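Local coordinates for protein putative neuraminyllactose-binding hemagglutinin homolog (Helicobacter pylori, PDB 3BGH) that is of unproven function, but is an outer-membrane lipoprotein named as a flagellar sheath adhesin and putative sialyllactose-binding hemagglutinin, at residues V40-K45 / K83-I88; E121-M127 / K156-V162; L132-F136 / I145-G149. All coordinates share one frame. Residues are numbered along the deposited sequence.

Contact 1. Residues V40-K45 / K83-I88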
ATOM      1  N   VAL A  40      13.205  17.403  16.559  1.00 65.30           N
ATOM      2  CA  VAL A  40      13.033  16.093  17.159  1.00 64.11           C
ATOM      3  C   VAL A  40      12.716  15.058  16.072  1.00 63.60           C
ATOM      4  O   VAL A  40      11.802  15.245  15.272  1.00 62.79           O
ATOM      5  CB  VAL A  40      11.905  16.113  18.190  1.00 64.03           C
ATOM      6  CG1 VAL A  40      11.690  14.739  18.776  1.00 64.36           C
ATOM      7  CG2 VAL A  40      12.224  17.063  19.279  1.00 64.54           C
ATOM      8  N   LEU A  41      13.483  13.971  16.044  1.00 62.86           N
ATOM      9  CA  LEU A  41      13.268  12.912  15.074  1.00 62.10           C
ATOM     10  C   LEU A  41      12.823  11.663  15.796  1.00 61.61           C
ATOM     11  O   LEU A  41      13.525  11.191  16.675  1.00 61.83           O
ATOM     12  CB  LEU A  41      14.557  12.645  14.319  1.00 62.69           C
ATOM     13  CG  LEU A  41      14.386  12.048  12.933  1.00 62.50           C
ATOM     14  CD1 LEU A  41      13.827  13.131  12.040  1.00 62.90           C
ATOM     15  CD2 LEU A  41      15.710  11.533  12.403  1.00 60.01           C
ATOM     16  N   ILE A  42      11.650  11.153  15.447  1.00 60.90           N
ATOM     17  CA  ILE A  42      11.089   9.939  16.051  1.00 60.34           C
ATOM     18  C   ILE A  42      11.401   8.740  15.152  1.00 60.64           C
ATOM     19  O   ILE A  42      11.501   8.905  13.943  1.00 60.49           O
ATOM     20  CB  ILE A  42       9.577  10.083  16.273  1.00 59.92           C
ATOM     21  CG1 ILE A  42       9.335  11.226  17.245  1.00 61.44           C
ATOM     22  CG2 ILE A  42       8.968   8.826  16.850  1.00 57.81           C
ATOM     23  CD1 ILE A  42       7.915  11.355  17.672  1.00 64.41           C
ATOM     24  N   GLU A  43      11.601   7.557  15.742  1.00 60.62           N
ATOM     25  CA  GLU A  43      11.995   6.377  14.984  1.00 61.98           C
ATOM     26  C   GLU A  43      10.829   6.040  14.049  1.00 60.47           C
ATOM     27  O   GLU A  43       9.702   5.959  14.523  1.00 60.34           O
ATOM     28  CB  GLU A  43      12.321   5.194  15.924  1.00 61.79           C
ATOM     29  CG  GLU A  43      13.032   3.967  15.258  1.00 64.95           C
ATOM     30  CD  GLU A  43      13.465   2.862  16.268  1.00 66.48           C
ATOM     31  OE1 GLU A  43      12.601   2.354  17.049  1.00 71.58           O
ATOM     32  OE2 GLU A  43      14.665   2.471  16.251  1.00 72.03           O
ATOM     33  N   PRO A  44      11.094   5.863  12.734  1.00 59.59           N
ATOM     34  CA  PRO A  44      10.037   5.657  11.747  1.00 59.26           C
ATOM     35  C   PRO A  44       9.325   4.338  12.003  1.00 58.26           C
ATOM     36  O   PRO A  44       9.974   3.344  12.333  1.00 58.90           O
ATOM     37  CB  PRO A  44      10.799   5.571  10.415  1.00 59.10           C
ATOM     38  CG  PRO A  44      12.083   6.211  10.648  1.00 59.52           C
ATOM     39  CD  PRO A  44      12.412   5.821  12.086  1.00 60.23           C
ATOM     40  N   LYS A  45       8.006   4.356  11.898  1.00 56.91           N
ATOM     41  CA  LYS A  45       7.167   3.159  11.981  1.00 56.37           C
ATOM     42  C   LYS A  45       6.724   2.722  10.582  1.00 54.59           C
ATOM     43  O   LYS A  45       5.815   3.333  10.020  1.00 54.66           O
ATOM     44  CB  LYS A  45       5.926   3.478  12.810  1.00 57.01           C
ATOM     45  CG  LYS A  45       6.011   3.050  14.243  1.00 60.69           C
ATOM     46  CD  LYS A  45       6.798   4.026  15.112  1.00 65.94           C
ATOM     47  CE  LYS A  45       7.011   3.454  16.546  1.00 68.20           C
ATOM     48  NZ  LYS A  45       8.248   4.031  17.168  1.00 69.53           N
ATOM     49  N   LYS A  83      12.354   7.119  20.455  1.00 78.54           N
ATOM     50  CA  LYS A  83      11.649   6.027  19.785  1.00 80.87           C
ATOM     51  C   LYS A  83      10.125   6.183  19.732  1.00 81.47           C
ATOM     52  O   LYS A  83       9.474   5.556  18.898  1.00 81.58           O
ATOM     53  CB  LYS A  83      12.050   4.655  20.336  1.00 81.13           C
ATOM     54  CG  LYS A  83      13.272   4.087  19.622  1.00 82.47           C
ATOM     55  CD  LYS A  83      13.763   2.750  20.214  1.00 82.52           C
ATOM     56  CE  LYS A  83      15.160   2.399  19.636  1.00 83.49           C
ATOM     57  NZ  LYS A  83      15.654   1.048  20.068  1.00 84.36           N
ATOM     58  N   ASP A  84       9.571   7.010  20.618  1.00 82.39           N
ATOM     59  CA  ASP A  84       8.138   7.327  20.642  1.00 83.34           C
ATOM     60  C   ASP A  84       8.000   8.786  21.092  1.00 83.61           C
ATOM     61  O   ASP A  84       8.909   9.316  21.746  1.00 83.61           O
ATOM     62  CB  ASP A  84       7.373   6.388  21.590  1.00 83.73           C
ATOM     63  CG  ASP A  84       7.371   4.913  21.115  1.00 85.97           C
ATOM     64  OD1 ASP A  84       6.965   4.620  19.964  1.00 87.86           O
ATOM     65  OD2 ASP A  84       7.759   4.028  21.910  1.00 88.17           O
ATOM     66  N   ALA A  85       6.893   9.439  20.739  1.00 83.74           N
ATOM     67  CA  ALA A  85       6.699  10.857  21.084  1.00 84.29           C
ATOM     68  C   ALA A  85       6.535  11.079  22.587  1.00 84.69           C
ATOM     69  O   ALA A  85       6.832  12.150  23.115  1.00 84.42           O
ATOM     70  CB  ALA A  85       5.523  11.445  20.324  1.00 84.18           C
ATOM     71  N   SER A  86       6.066  10.044  23.266  1.00 85.63           N
ATOM     72  CA  SER A  86       5.874  10.070  24.712  1.00 86.48           C
ATOM     73  C   SER A  86       7.201  10.136  25.480  1.00 86.71           C
ATOM     74  O   SER A  86       7.225  10.557  26.638  1.00 86.89           O
ATOM     75  CB  SER A  86       5.060   8.846  25.151  1.00 86.68           C
ATOM     76  OG  SER A  86       5.601   7.643  24.608  1.00 86.84           O
ATOM     77  N   GLU A  87       8.298   9.725  24.841  1.00 86.82           N
ATOM     78  CA  GLU A  87       9.628   9.813  25.468  1.00 86.88           C
ATOM     79  C   GLU A  87      10.255  11.199  25.353  1.00 86.89           C
ATOM     80  O   GLU A  87      11.399  11.392  25.775  1.00 87.48           O
ATOM     81  CB  GLU A  87      10.606   8.793  24.877  1.00 86.75           C
ATOM     82  CG  GLU A  87      10.171   7.335  24.955  1.00 86.77           C
ATOM     83  CD  GLU A  87      11.171   6.383  24.283  1.00 87.12           C
ATOM     84  OE1 GLU A  87      12.151   6.855  23.644  1.00 86.05           O
ATOM     85  OE2 GLU A  87      10.973   5.150  24.397  1.00 88.33           O
ATOM     86  N   ILE A  88       9.537  12.160  24.775  1.00 86.62           N
ATOM     87  CA  ILE A  88      10.103  13.498  24.626  1.00 86.15           C
ATOM     88  C   ILE A  88       9.893  14.290  25.915  1.00 86.34           C
ATOM     89  O   ILE A  88       8.748  14.543  26.317  1.00 86.41           O
ATOM     90  CB  ILE A  88       9.546  14.271  23.405  1.00 85.94           C
ATOM     91  CG1 ILE A  88       9.821  13.515  22.104  1.00 85.29           C
ATOM     92  CG2 ILE A  88      10.174  15.660  23.328  1.00 85.10           C
ATOM     93  CD1 ILE A  88       8.936  13.959  20.940  1.00 83.57           C
TER
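Val40, Ile42, Ala85 and Ile88 form the apolar centre where the loop after strand 78-82 folds back over strand 38-48 of the mixed sheet. Val40 CG1 meets Ile88 CD1 at 3.6 Å. Ile42 CD1 lies 3.6 Å from Ala85 CB and 4.3 Å from Ile88 CD1. A short 3-10 turn at 85-87 places Ala85 and, just after the turn, Ile88 beside the strand; Ile88 N bonds to Ala85 O at 3.2 Å. Phe82 and Val99 extend this apolar patch. Leu41 points the other way, onto Phe65 and Leu68 of helix 54-73. Further out, Ile42 CG2 rests 3.9 Å from Lys83 O. At the exposed end, the Glu43 side chain lies along Lys83, and Glu43 OE1 is 3.2 Å from Lys83 CG. Their charges attract only loosely, since Glu43 OE2 and Lys83 NZ are 4.2 Å apart. Lys45 also packs against Asp103 of strand 98-114. Lys45 NZ makes a salt bridge to Asp84 OD1 at 3.1 Å.

Contact 2. Residues E121-M127 / K156-V162. With SO4 (sulfate ion), chain E.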
ATOM      1  N   GLU A 121       9.255  -9.601 -24.144  1.00 64.49           N
ATOM      2  CA  GLU A 121       8.913 -10.988 -23.827  1.00 64.13           C
ATOM      3  C   GLU A 121       7.889 -10.975 -22.697  1.00 62.12           C
ATOM      4  O   GLU A 121       7.810 -10.014 -21.943  1.00 61.97           O
ATOM      5  CB  GLU A 121      10.184 -11.772 -23.415  1.00 64.03           C
ATOM      6  CG  GLU A 121      11.387 -11.623 -24.406  1.00 66.14           C
ATOM      7  CD  GLU A 121      12.721 -12.242 -23.908  1.00 67.08           C
ATOM      8  OE1 GLU A 121      13.031 -12.157 -22.686  1.00 68.56           O
ATOM      9  OE2 GLU A 121      13.470 -12.796 -24.762  1.00 69.74           O
ATOM     10  N   GLU A 122       7.109 -12.039 -22.586  1.00 60.91           N
ATOM     11  CA  GLU A 122       6.297 -12.257 -21.425  1.00 60.14           C
ATOM     12  C   GLU A 122       7.211 -12.320 -20.209  1.00 59.88           C
ATOM     13  O   GLU A 122       8.306 -12.894 -20.266  1.00 59.45           O
ATOM     14  CB  GLU A 122       5.527 -13.560 -21.554  1.00 60.41           C
ATOM     15  CG  GLU A 122       4.702 -13.915 -20.338  1.00 61.38           C
ATOM     16  CD  GLU A 122       3.736 -15.019 -20.635  1.00 64.46           C
ATOM     17  OE1 GLU A 122       3.195 -15.655 -19.702  1.00 65.03           O
ATOM     18  OE2 GLU A 122       3.524 -15.267 -21.832  1.00 67.02           O
ATOM     19  N   LYS A 123       6.793 -11.690 -19.122  1.00 59.04           N
ATOM     20  CA  LYS A 123       7.577 -11.777 -17.912  1.00 58.79           C
ATOM     21  C   LYS A 123       6.708 -11.897 -16.685  1.00 58.22           C
ATOM     22  O   LYS A 123       5.541 -11.476 -16.712  1.00 58.82           O
ATOM     23  CB  LYS A 123       8.583 -10.628 -17.801  1.00 58.83           C
ATOM     24  CG  LYS A 123       8.143  -9.345 -18.397  1.00 60.06           C
ATOM     25  CD  LYS A 123       9.340  -8.484 -18.729  1.00 61.82           C
ATOM     26  CE  LYS A 123       8.890  -7.227 -19.493  1.00 62.25           C
ATOM     27  NZ  LYS A 123      10.010  -6.326 -19.931  1.00 60.25           N
ATOM     28  N   VAL A 124       7.248 -12.553 -15.653  1.00 56.46           N
ATOM     29  CA  VAL A 124       6.611 -12.601 -14.350  1.00 54.38           C
ATOM     30  C   VAL A 124       7.424 -11.665 -13.471  1.00 54.20           C
ATOM     31  O   VAL A 124       8.658 -11.572 -13.626  1.00 54.87           O
ATOM     32  CB  VAL A 124       6.601 -14.013 -13.811  1.00 54.97           C
ATOM     33  CG1 VAL A 124       5.811 -14.132 -12.471  1.00 52.07           C
ATOM     34  CG2 VAL A 124       6.021 -14.954 -14.882  1.00 54.02           C
ATOM     35  N   ILE A 125       6.746 -10.922 -12.594  1.00 52.87           N
ATOM     36  CA  ILE A 125       7.409  -9.908 -11.760  1.00 50.70           C
ATOM     37  C   ILE A 125       6.901  -9.973 -10.332  1.00 50.66           C
ATOM     38  O   ILE A 125       5.867 -10.571 -10.065  1.00 50.70           O
ATOM     39  CB  ILE A 125       7.141  -8.468 -12.252  1.00 50.44           C
ATOM     40  CG1 ILE A 125       5.704  -8.039 -11.931  1.00 49.96           C
ATOM     41  CG2 ILE A 125       7.447  -8.290 -13.731  1.00 49.37           C
ATOM     42  CD1 ILE A 125       5.410  -6.628 -12.211  1.00 50.08           C
ATOM     43  N   ASP A 126       7.652  -9.372  -9.415  1.00 50.46           N
ATOM     44  CA  ASP A 126       7.137  -8.973  -8.130  1.00 50.28           C
ATOM     45  C   ASP A 126       6.982  -7.445  -8.158  1.00 49.55           C
ATOM     46  O   ASP A 126       7.686  -6.769  -8.904  1.00 49.63           O
ATOM     47  CB  ASP A 126       8.091  -9.401  -7.016  1.00 50.68           C
ATOM     48  CG  ASP A 126       8.016 -10.887  -6.719  1.00 53.49           C
ATOM     49  OD1 ASP A 126       7.073 -11.553  -7.229  1.00 55.29           O
ATOM     50  OD2 ASP A 126       8.911 -11.398  -5.987  1.00 56.03           O
ATOM     51  N   MET A 127       6.067  -6.907  -7.360  1.00 48.29           N
ATOM     52  CA  MET A 127       5.752  -5.486  -7.408  1.00 46.81           C
ATOM     53  C   MET A 127       5.313  -4.999  -6.047  1.00 46.60           C
ATOM     54  O   MET A 127       4.535  -5.671  -5.370  1.00 46.81           O
ATOM     55  CB  MET A 127       4.630  -5.209  -8.438  1.00 47.36           C
ATOM     56  CG  MET A 127       4.332  -3.687  -8.700  1.00 48.16           C
ATOM     57  SD  MET A 127       2.981  -3.327  -9.908  1.00 42.62           S
ATOM     58  CE  MET A 127       1.625  -3.850  -8.939  1.00 45.04           C
ATOM     59  N   LYS A 156       8.973  -2.507  -9.474  1.00 52.61           N
ATOM     60  CA  LYS A 156       8.951  -3.883 -10.026  1.00 53.45           C
ATOM     61  C   LYS A 156      10.315  -4.589 -10.141  1.00 54.04           C
ATOM     62  O   LYS A 156      11.352  -3.974 -10.440  1.00 54.80           O
ATOM     63  CB  LYS A 156       8.264  -3.946 -11.415  1.00 52.74           C
ATOM     64  CG  LYS A 156       7.129  -2.973 -11.692  1.00 52.75           C
ATOM     65  CD  LYS A 156       6.461  -3.236 -13.084  1.00 54.05           C
ATOM     66  CE  LYS A 156       5.487  -2.124 -13.508  1.00 55.66           C
ATOM     67  NZ  LYS A 156       4.270  -2.647 -14.267  1.00 56.82           N
ATOM     68  N   ALA A 157      10.295  -5.901  -9.922  1.00 54.16           N
ATOM     69  CA  ALA A 157      11.431  -6.738 -10.222  1.00 53.86           C
ATOM     70  C   ALA A 157      10.998  -7.941 -11.044  1.00 54.33           C
ATOM     71  O   ALA A 157      10.083  -8.669 -10.692  1.00 53.41           O
ATOM     72  CB  ALA A 157      12.100  -7.178  -8.949  1.00 53.60           C
ATOM     73  N   VAL A 158      11.694  -8.157 -12.146  1.00 56.01           N
ATOM     74  CA  VAL A 158      11.435  -9.306 -12.985  1.00 57.17           C
ATOM     75  C   VAL A 158      12.020 -10.559 -12.347  1.00 58.50           C
ATOM     76  O   VAL A 158      13.189 -10.567 -11.959  1.00 58.79           O
ATOM     77  CB  VAL A 158      12.027  -9.107 -14.356  1.00 56.63           C
ATOM     78  CG1 VAL A 158      11.772 -10.330 -15.208  1.00 56.29           C
ATOM     79  CG2 VAL A 158      11.418  -7.879 -14.972  1.00 56.57           C
ATOM     80  N   ILE A 159      11.193 -11.595 -12.221  1.00 59.35           N
ATOM     81  CA  ILE A 159      11.642 -12.868 -11.699  1.00 61.15           C
ATOM     82  C   ILE A 159      11.775 -13.938 -12.789  1.00 62.55           C
ATOM     83  O   ILE A 159      12.604 -14.840 -12.681  1.00 62.51           O
ATOM     84  CB  ILE A 159      10.764 -13.389 -10.548  1.00 60.69           C
ATOM     85  CG1 ILE A 159       9.285 -13.336 -10.903  1.00 61.44           C
ATOM     86  CG2 ILE A 159      11.037 -12.590  -9.301  1.00 60.44           C
ATOM     87  CD1 ILE A 159       8.366 -13.823  -9.768  1.00 61.78           C
ATOM     88  N   GLU A 160      10.982 -13.805 -13.844  1.00 63.76           N
ATOM     89  CA  GLU A 160      10.924 -14.802 -14.881  1.00 65.51           C
ATOM     90  C   GLU A 160      10.687 -14.153 -16.260  1.00 65.87           C
ATOM     91  O   GLU A 160       9.810 -13.288 -16.406  1.00 66.21           O
ATOM     92  CB  GLU A 160       9.803 -15.773 -14.518  1.00 65.84           C
ATOM     93  CG  GLU A 160       9.745 -17.057 -15.301  1.00 69.66           C
ATOM     94  CD  GLU A 160       8.737 -18.025 -14.685  1.00 74.46           C
ATOM     95  OE1 GLU A 160       8.745 -18.154 -13.441  1.00 75.30           O
ATOM     96  OE2 GLU A 160       7.934 -18.647 -15.427  1.00 76.56           O
ATOM     97  N   ARG A 161      11.494 -14.543 -17.247  1.00 66.02           N
ATOM     98  CA  ARG A 161      11.242 -14.203 -18.662  1.00 66.65           C
ATOM     99  C   ARG A 161      10.938 -15.461 -19.470  1.00 66.91           C
ATOM    100  O   ARG A 161      11.501 -16.511 -19.204  1.00 67.05           O
ATOM    101  CB  ARG A 161      12.440 -13.493 -19.278  1.00 66.52           C
ATOM    102  CG  ARG A 161      13.041 -12.488 -18.338  1.00 68.23           C
ATOM    103  CD  ARG A 161      14.178 -11.777 -18.934  1.00 71.56           C
ATOM    104  NE  ARG A 161      14.235 -10.409 -18.436  1.00 76.43           N
ATOM    105  CZ  ARG A 161      13.609  -9.380 -19.005  1.00 78.35           C
ATOM    106  NH1 ARG A 161      12.867  -9.565 -20.099  1.00 78.86           N
ATOM    107  NH2 ARG A 161      13.728  -8.165 -18.486  1.00 78.50           N
ATOM    108  N   VAL A 162      10.051 -15.352 -20.452  1.00 67.17           N
ATOM    109  CA  VAL A 162       9.749 -16.459 -21.346  1.00 67.50           C
ATOM    110  C   VAL A 162      10.577 -16.317 -22.623  1.00 67.77           C
ATOM    111  O   VAL A 162      10.386 -15.380 -23.396  1.00 68.50           O
ATOM    112  CB  VAL A 162       8.236 -16.559 -21.666  1.00 67.48           C
ATOM    113  CG1 VAL A 162       7.974 -17.675 -22.680  1.00 67.52           C
ATOM    114  CG2 VAL A 162       7.431 -16.792 -20.379  1.00 67.74           C
TER
HETATM  115  S   SO4 E   4      12.820  -5.700 -21.083  1.00 93.39           S
HETATM  116  O1  SO4 E   4      13.799  -4.648 -21.355  1.00 93.20           O
HETATM  117  O2  SO4 E   4      11.504  -5.330 -21.609  1.00 92.57           O
HETATM  118  O3  SO4 E   4      13.263  -6.927 -21.731  1.00 95.17           O
HETATM  119  O4  SO4 E   4      12.753  -5.939 -19.648  1.00 93.60           O
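This is the far end of the long beta hairpin formed by strands 123-137 and 144-161, and it contains a classic beta bulge. The strands run antiparallel, and the axes of segments 123-127 and 156-161 approach to 4.4 Å. Ile159 and Glu160 both face Val124. Val124 O accepts from Ile159 N at 2.9 Å and from Glu160 N at 3.2 Å, while Val124 N donates to Glu160 O at 2.8 Å. The extra residue shifts the register by one. Beyond it, Asp126 and Ala157 form a hydrogen-bonded pair, with Asp126 N to Ala157 O at 2.8 Å and Ala157 N to Asp126 O at 2.9 Å. At the other end, Val162 N bonds to Glu122 O at 3.0 Å.

The bulge brings Ile159 CD1 within 3.7 Å of Val124 CG1. On the face of Val124, Asp126, Ala157 and Glu160, buried Asp126 accepts from the backbone N of Asp111 and bonds to ND1 of His186, at the start of helix 186-208. The face carrying Lys123, Ile125, Val158 and Arg161 ends in two positive charges. There Lys123 NZ and Arg161 NH1 are 4.3 Å apart. A sulfate, probably from the crystallisation liquor, bridges the two side chains. Its O4 accepts from Lys123 NZ at 2.8 Å and from Arg161 NH2 at 2.7 Å. Arg161 NE has its own salt bridge to Glu183, and Glu121 OE1 makes a long one to Arg161 NH1 at 3.7 Å. The paired positive charges thus make an anion site at the sheet end, but a sulfate alone does not identify a natural ligand.

Contact 3. Residues L132-F136 / I145-G149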
ATOM      1  N   LEU A 132       4.550   6.125   2.301  1.00 48.07           N
ATOM      2  CA  LEU A 132       5.118   6.702   3.501  1.00 48.73           C
ATOM      3  C   LEU A 132       4.653   8.109   3.739  1.00 48.92           C
ATOM      4  O   LEU A 132       4.609   8.953   2.829  1.00 48.69           O
ATOM      5  CB  LEU A 132       6.623   6.675   3.433  1.00 48.50           C
ATOM      6  CG  LEU A 132       7.218   5.486   4.170  1.00 53.01           C
ATOM      7  CD1 LEU A 132       6.866   4.172   3.495  1.00 54.26           C
ATOM      8  CD2 LEU A 132       8.741   5.637   4.266  1.00 56.11           C
ATOM      9  N   ASN A 133       4.330   8.373   4.990  1.00 49.78           N
ATOM     10  CA  ASN A 133       3.933   9.693   5.368  1.00 50.72           C
ATOM     11  C   ASN A 133       4.839  10.314   6.412  1.00 51.20           C
ATOM     12  O   ASN A 133       4.926   9.830   7.550  1.00 51.04           O
ATOM     13  CB  ASN A 133       2.526   9.664   5.913  1.00 50.96           C
ATOM     14  CG  ASN A 133       1.948  11.029   6.007  1.00 52.70           C
ATOM     15  OD1 ASN A 133       1.677  11.681   4.973  1.00 56.11           O
ATOM     16  ND2 ASN A 133       1.763  11.505   7.229  1.00 51.05           N
ATOM     17  N   LEU A 134       5.485  11.413   6.032  1.00 50.87           N
ATOM     18  CA  LEU A 134       6.218  12.236   6.981  1.00 50.39           C
ATOM     19  C   LEU A 134       5.327  13.331   7.610  1.00 50.60           C
ATOM     20  O   LEU A 134       4.903  14.240   6.912  1.00 49.60           O
ATOM     21  CB  LEU A 134       7.418  12.849   6.282  1.00 50.10           C
ATOM     22  CG  LEU A 134       8.390  13.665   7.140  1.00 50.97           C
ATOM     23  CD1 LEU A 134       8.894  12.835   8.299  1.00 53.30           C
ATOM     24  CD2 LEU A 134       9.543  14.088   6.284  1.00 50.92           C
ATOM     25  N   ASN A 135       5.080  13.250   8.930  1.00 50.81           N
ATOM     26  CA  ASN A 135       4.321  14.305   9.640  1.00 51.35           C
ATOM     27  C   ASN A 135       5.184  15.399  10.278  1.00 52.19           C
ATOM     28  O   ASN A 135       6.181  15.115  10.938  1.00 53.35           O
ATOM     29  CB  ASN A 135       3.314  13.717  10.659  1.00 50.32           C
ATOM     30  CG  ASN A 135       1.921  13.462  10.043  1.00 50.24           C
ATOM     31  OD1 ASN A 135       1.694  13.738   8.872  1.00 49.82           O
ATOM     32  ND2 ASN A 135       0.982  12.975  10.847  1.00 50.42           N
ATOM     33  N   PHE A 136       4.805  16.651  10.062  1.00 52.64           N
ATOM     34  CA  PHE A 136       5.471  17.786  10.678  1.00 53.22           C
ATOM     35  C   PHE A 136       4.618  18.244  11.848  1.00 54.47           C
ATOM     36  O   PHE A 136       3.484  18.676  11.668  1.00 54.78           O
ATOM     37  CB  PHE A 136       5.662  18.949   9.675  1.00 52.22           C
ATOM     38  CG  PHE A 136       6.577  18.642   8.523  1.00 50.03           C
ATOM     39  CD1 PHE A 136       7.726  19.389   8.326  1.00 47.67           C
ATOM     40  CD2 PHE A 136       6.274  17.641   7.605  1.00 47.62           C
ATOM     41  CE1 PHE A 136       8.563  19.131   7.231  1.00 48.17           C
ATOM     42  CE2 PHE A 136       7.131  17.367   6.513  1.00 46.53           C
ATOM     43  CZ  PHE A 136       8.265  18.096   6.336  1.00 46.99           C
ATOM     44  N   ILE A 145       1.046  19.890  11.567  1.00 58.35           N
ATOM     45  CA  ILE A 145       0.993  21.104  10.761  1.00 56.07           C
ATOM     46  C   ILE A 145       1.061  20.777   9.256  1.00 54.29           C
ATOM     47  O   ILE A 145       0.482  21.477   8.418  1.00 54.58           O
ATOM     48  CB  ILE A 145       2.104  22.109  11.199  1.00 56.87           C
ATOM     49  CG1 ILE A 145       1.596  23.006  12.326  1.00 58.73           C
ATOM     50  CG2 ILE A 145       2.524  23.061  10.078  1.00 56.11           C
ATOM     51  CD1 ILE A 145       1.635  22.379  13.680  1.00 58.86           C
ATOM     52  N   HIS A 146       1.748  19.703   8.900  1.00 51.19           N
ATOM     53  CA  HIS A 146       1.953  19.426   7.509  1.00 48.30           C
ATOM     54  C   HIS A 146       2.275  17.971   7.311  1.00 47.41           C
ATOM     55  O   HIS A 146       2.990  17.396   8.128  1.00 47.59           O
ATOM     56  CB  HIS A 146       3.102  20.284   6.994  1.00 47.28           C
ATOM     57  CG  HIS A 146       3.297  20.156   5.530  1.00 46.98           C
ATOM     58  ND1 HIS A 146       2.465  20.772   4.623  1.00 48.17           N
ATOM     59  CD2 HIS A 146       4.169  19.418   4.807  1.00 44.54           C
ATOM     60  CE1 HIS A 146       2.861  20.476   3.397  1.00 47.92           C
ATOM     61  NE2 HIS A 146       3.879  19.641   3.484  1.00 47.47           N
ATOM     62  N   SER A 147       1.764  17.383   6.231  1.00 45.76           N
ATOM     63  CA  SER A 147       2.011  15.984   5.917  1.00 45.72           C
ATOM     64  C   SER A 147       2.624  15.902   4.539  1.00 45.38           C
ATOM     65  O   SER A 147       2.088  16.481   3.606  1.00 44.40           O
ATOM     66  CB  SER A 147       0.706  15.162   5.924  1.00 45.62           C
ATOM     67  OG  SER A 147       0.104  15.133   7.209  1.00 46.78           O
ATOM     68  N   PHE A 148       3.720  15.155   4.406  1.00 44.88           N
ATOM     69  CA  PHE A 148       4.374  15.010   3.106  1.00 44.99           C
ATOM     70  C   PHE A 148       4.459  13.508   2.841  1.00 45.56           C
ATOM     71  O   PHE A 148       4.926  12.748   3.680  1.00 45.26           O
ATOM     72  CB  PHE A 148       5.748  15.704   3.094  1.00 43.76           C
ATOM     73  CG  PHE A 148       6.665  15.256   1.971  1.00 41.12           C
ATOM     74  CD1 PHE A 148       7.710  14.383   2.228  1.00 40.80           C
ATOM     75  CD2 PHE A 148       6.491  15.719   0.666  1.00 42.93           C
ATOM     76  CE1 PHE A 148       8.595  13.960   1.212  1.00 41.34           C
ATOM     77  CE2 PHE A 148       7.342  15.291  -0.398  1.00 43.54           C
ATOM     78  CZ  PHE A 148       8.413  14.411  -0.113  1.00 42.50           C
ATOM     79  N   GLY A 149       3.950  13.092   1.688  1.00 45.83           N
ATOM     80  CA  GLY A 149       3.867  11.684   1.344  1.00 45.62           C
ATOM     81  C   GLY A 149       4.866  11.242   0.286  1.00 46.67           C
ATOM     82  O   GLY A 149       5.240  12.003  -0.597  1.00 46.56           O
TER
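Paired backbone bonds zip strands 123-137 and 144-161 together near the turn of their antiparallel hairpin. Leu134 N donates to Phe148 O at 2.8 Å, and Phe148 N to Leu134 O at 2.9 Å. Phe136 N bonds to His146 O at 2.8 Å. Phe136 O takes Ile145 N at 2.7 Å and, weakly, His146 N at 3.4 Å, so Ile145 and His146 form a classic beta bulge opposite Phe136. Ser147 OG donates to Asn135 OD1 at 2.7 Å. Packing dominates the face of Leu134, Phe136, His146 and Phe148. The edge of His146 meets the face of Phe136 in a T-shaped stack, with ring centroids 5.4 Å apart. Phe136 CE2 also touches Phe148 CB at 4.0 Å. Leu134 and Phe148 continue onto helix 186-208, and Phe136 reaches Met214 of helix 211-223. Asn135 and Ser147 also bond to backbone atoms of Asp111 and Val113 of the second subunit, and His146 bonds to its Glu115. The packing face is thus largely apolar, but His146 joins Asn135 and Ser147 at the dimer interface.

Overall arrangement
All three contacts involve strands of one mixed sheet. Contacts 2 and 3 hold the same two hairpin strands, with contact 3 nested inside the loop closed by contact 2; their centres are 33 Å apart. Contact 1 involves strand 38-48 and a loop instead. Its centre is 14 Å from that of contact 3 and 39 Å from that of contact 2, across the chain's centre. Each contact is partly buried, but contact 3 has no exposed residue. Contacts 2 and 3 rest on backbone ladders with a bulge in each, whereas contact 1 depends on side chains. Charge marks the exposed edges of contacts 1 and 2. Contacts 2 and 3 also touch the second subunit.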